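Long-range contact in peroxiredoxin (Clostridioides difficile, PDB 6TSB), which is the chitinase part of a bifunctional spore coat protein, hydrolysing beta-1,4 linkages in chitin, while the whole protein probably also reduces peroxides as a thioredoxin-dependent peroxidase: residues V57-A62 with R76-L81. Sequence-based numbering, arbitrary orientation.
Sequences VIFAFA and RFLNQL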
# COMPACT_ATOMS: atom_id res chain seq x y z
N VAL A 57 -9.33 -28.09 11.89
CA VAL A 57 -8.63 -27.44 13.03
C VAL A 57 -7.66 -28.46 13.60
O VAL A 57 -8.02 -29.69 13.72
CB VAL A 57 -9.63 -26.94 14.10
CG1 VAL A 57 -10.43 -25.77 13.58
CG2 VAL A 57 -10.57 -28.03 14.57
N ILE A 58 -6.46 -27.99 13.93
CA ILE A 58 -5.38 -28.85 14.47
C ILE A 58 -5.10 -28.31 15.86
O ILE A 58 -4.49 -27.26 15.96
CB ILE A 58 -4.13 -28.86 13.57
CG1 ILE A 58 -4.42 -29.28 12.13
CG2 ILE A 58 -3.08 -29.77 14.19
CD1 ILE A 58 -3.18 -29.37 11.24
N PHE A 59 -5.58 -29.02 16.89
CA PHE A 59 -5.29 -28.70 18.31
C PHE A 59 -3.79 -28.86 18.57
O PHE A 59 -3.24 -29.95 18.33
CB PHE A 59 -6.07 -29.60 19.26
CG PHE A 59 -5.73 -29.34 20.70
CD1 PHE A 59 -6.20 -28.20 21.34
CD2 PHE A 59 -4.92 -30.20 21.42
CE1 PHE A 59 -5.88 -27.93 22.67
CE2 PHE A 59 -4.58 -29.92 22.74
CZ PHE A 59 -5.06 -28.79 23.36
N ALA A 60 -3.16 -27.84 19.12
CA ALA A 60 -1.75 -27.89 19.56
C ALA A 60 -1.63 -27.60 21.06
O ALA A 60 -2.10 -26.56 21.54
CB ALA A 60 -0.99 -26.90 18.72
N PHE A 61 -1.00 -28.48 21.84
CA PHE A 61 -0.44 -29.76 21.41
C PHE A 61 -0.74 -30.87 22.43
O PHE A 61 -1.06 -30.57 23.55
CB PHE A 61 1.09 -29.71 21.36
CG PHE A 61 1.70 -28.77 20.36
CD1 PHE A 61 1.78 -29.12 19.03
CD2 PHE A 61 2.25 -27.56 20.76
CE1 PHE A 61 2.36 -28.26 18.11
CE2 PHE A 61 2.84 -26.71 19.85
CZ PHE A 61 2.89 -27.06 18.52
N ALA A 62 -0.66 -32.14 22.04
CA ALA A 62 -0.40 -33.26 22.97
C ALA A 62 1.13 -33.33 23.17
O ALA A 62 1.84 -32.85 22.27
CB ALA A 62 -0.98 -34.54 22.45
N ARG A 76 -9.31 -28.95 28.34
CA ARG A 76 -10.60 -28.22 28.26
C ARG A 76 -10.71 -27.50 26.92
O ARG A 76 -11.82 -27.43 26.38
CB ARG A 76 -10.73 -27.27 29.46
CG ARG A 76 -9.80 -26.07 29.43
CD ARG A 76 -10.06 -25.23 30.66
NE ARG A 76 -9.37 -23.95 30.68
CZ ARG A 76 -8.10 -23.78 31.03
NH1 ARG A 76 -7.37 -24.82 31.39
NH2 ARG A 76 -7.56 -22.58 31.01
N PHE A 77 -9.59 -26.99 26.41
CA PHE A 77 -9.46 -26.33 25.08
C PHE A 77 -9.80 -27.31 23.95
O PHE A 77 -10.47 -26.92 22.98
CB PHE A 77 -8.06 -25.76 24.90
CG PHE A 77 -7.74 -24.59 25.79
CD1 PHE A 77 -8.75 -23.82 26.37
CD2 PHE A 77 -6.42 -24.23 26.05
CE1 PHE A 77 -8.45 -22.74 27.18
CE2 PHE A 77 -6.12 -23.17 26.89
CZ PHE A 77 -7.13 -22.43 27.45
N LEU A 78 -9.40 -28.56 24.10
CA LEU A 78 -9.61 -29.57 23.06
C LEU A 78 -11.09 -29.96 23.08
O LEU A 78 -11.68 -30.14 22.00
CB LEU A 78 -8.70 -30.78 23.31
CG LEU A 78 -8.99 -32.00 22.42
CD1 LEU A 78 -8.85 -31.64 20.95
CD2 LEU A 78 -8.07 -33.17 22.75
N ASN A 79 -11.67 -30.14 24.26
CA ASN A 79 -13.11 -30.47 24.37
C ASN A 79 -13.91 -29.30 23.80
O ASN A 79 -14.87 -29.55 23.05
CB ASN A 79 -13.52 -30.80 25.80
CG ASN A 79 -12.94 -32.11 26.27
OD1 ASN A 79 -12.45 -32.20 27.40
ND2 ASN A 79 -12.97 -33.12 25.41
N GLN A 80 -13.53 -28.06 24.13
CA GLN A 80 -14.22 -26.85 23.62
C GLN A 80 -14.18 -26.89 22.09
O GLN A 80 -15.24 -26.80 21.46
CB GLN A 80 -13.57 -25.58 24.16
CG GLN A 80 -14.37 -24.33 23.86
CD GLN A 80 -13.73 -23.09 24.42
OE1 GLN A 80 -12.98 -23.16 25.39
NE2 GLN A 80 -14.02 -21.95 23.82
N LEU A 81 -13.00 -27.14 21.54
CA LEU A 81 -12.76 -27.15 20.07
C LEU A 81 -13.56 -28.29 19.43
O LEU A 81 -14.11 -28.07 18.34
CB LEU A 81 -11.25 -27.24 19.85
CG LEU A 81 -10.79 -27.27 18.40
CD1 LEU A 81 -11.05 -25.94 17.71
CD2 LEU A 81 -9.32 -27.63 18.36
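Phe59 lies with its ring against Leu78 where strand 56-64 meets helix 75-83, a strand-helix pair of the TIM barrel of this glycosyl hydrolase family 18 domain. Leu78 CB sits over the centre of the ring, 3.9 Å from the Phe59 centroid and only 5° off the ring normal, a CH-pi contact. The two side chains cross at about a right angle, and Leu78 CD1 extends the contact onto Phe59 CB at 3.8 Å. Phe77 CB and Leu81 CD2 lie at the ring edge, near its plane; the first is 3.8 Å from Phe59 CE1, and the second packs 3.9 Å from Phe59 CB. Phe59 points its CB toward the helix, and chi1 of 177° puts CG anti to the backbone N, beside the carbonyl carbon; the outer part of the Phe77 ring leads away from the strand toward the loop residues Asn45 and Pro46.

Two residues earlier, on the same face of the strand, Val57 and Leu81 reach toward each other tip to tip, with Val57 CG2 and Leu81 CD1 3.8 Å apart. Leu81 bridges both strand residues: CD1 packs on Val57, while CD2 lies between Phe59 CB and Val57 CG2. No hydrogen bond joins the segments; the interface is apolar, and the axes of segments 57-62 and 76-81 run nearly antiparallel (168°), 9.3 Å apart at closest approach. Ile58 turns its side chain to the other side of the strand, toward Tyr41, Ala96 and Asp135 inside the barrel. The strand is held by its parallel neighbours: Val57 and Phe59 bond through the backbone to strand 92-98, Ile58 to strand 37-43. On the helix, Leu81 N donates to Phe77 O, setting these two contact residues one turn apart, and Gln80 NE2 is hydrogen-bonded to Thr47 OG1.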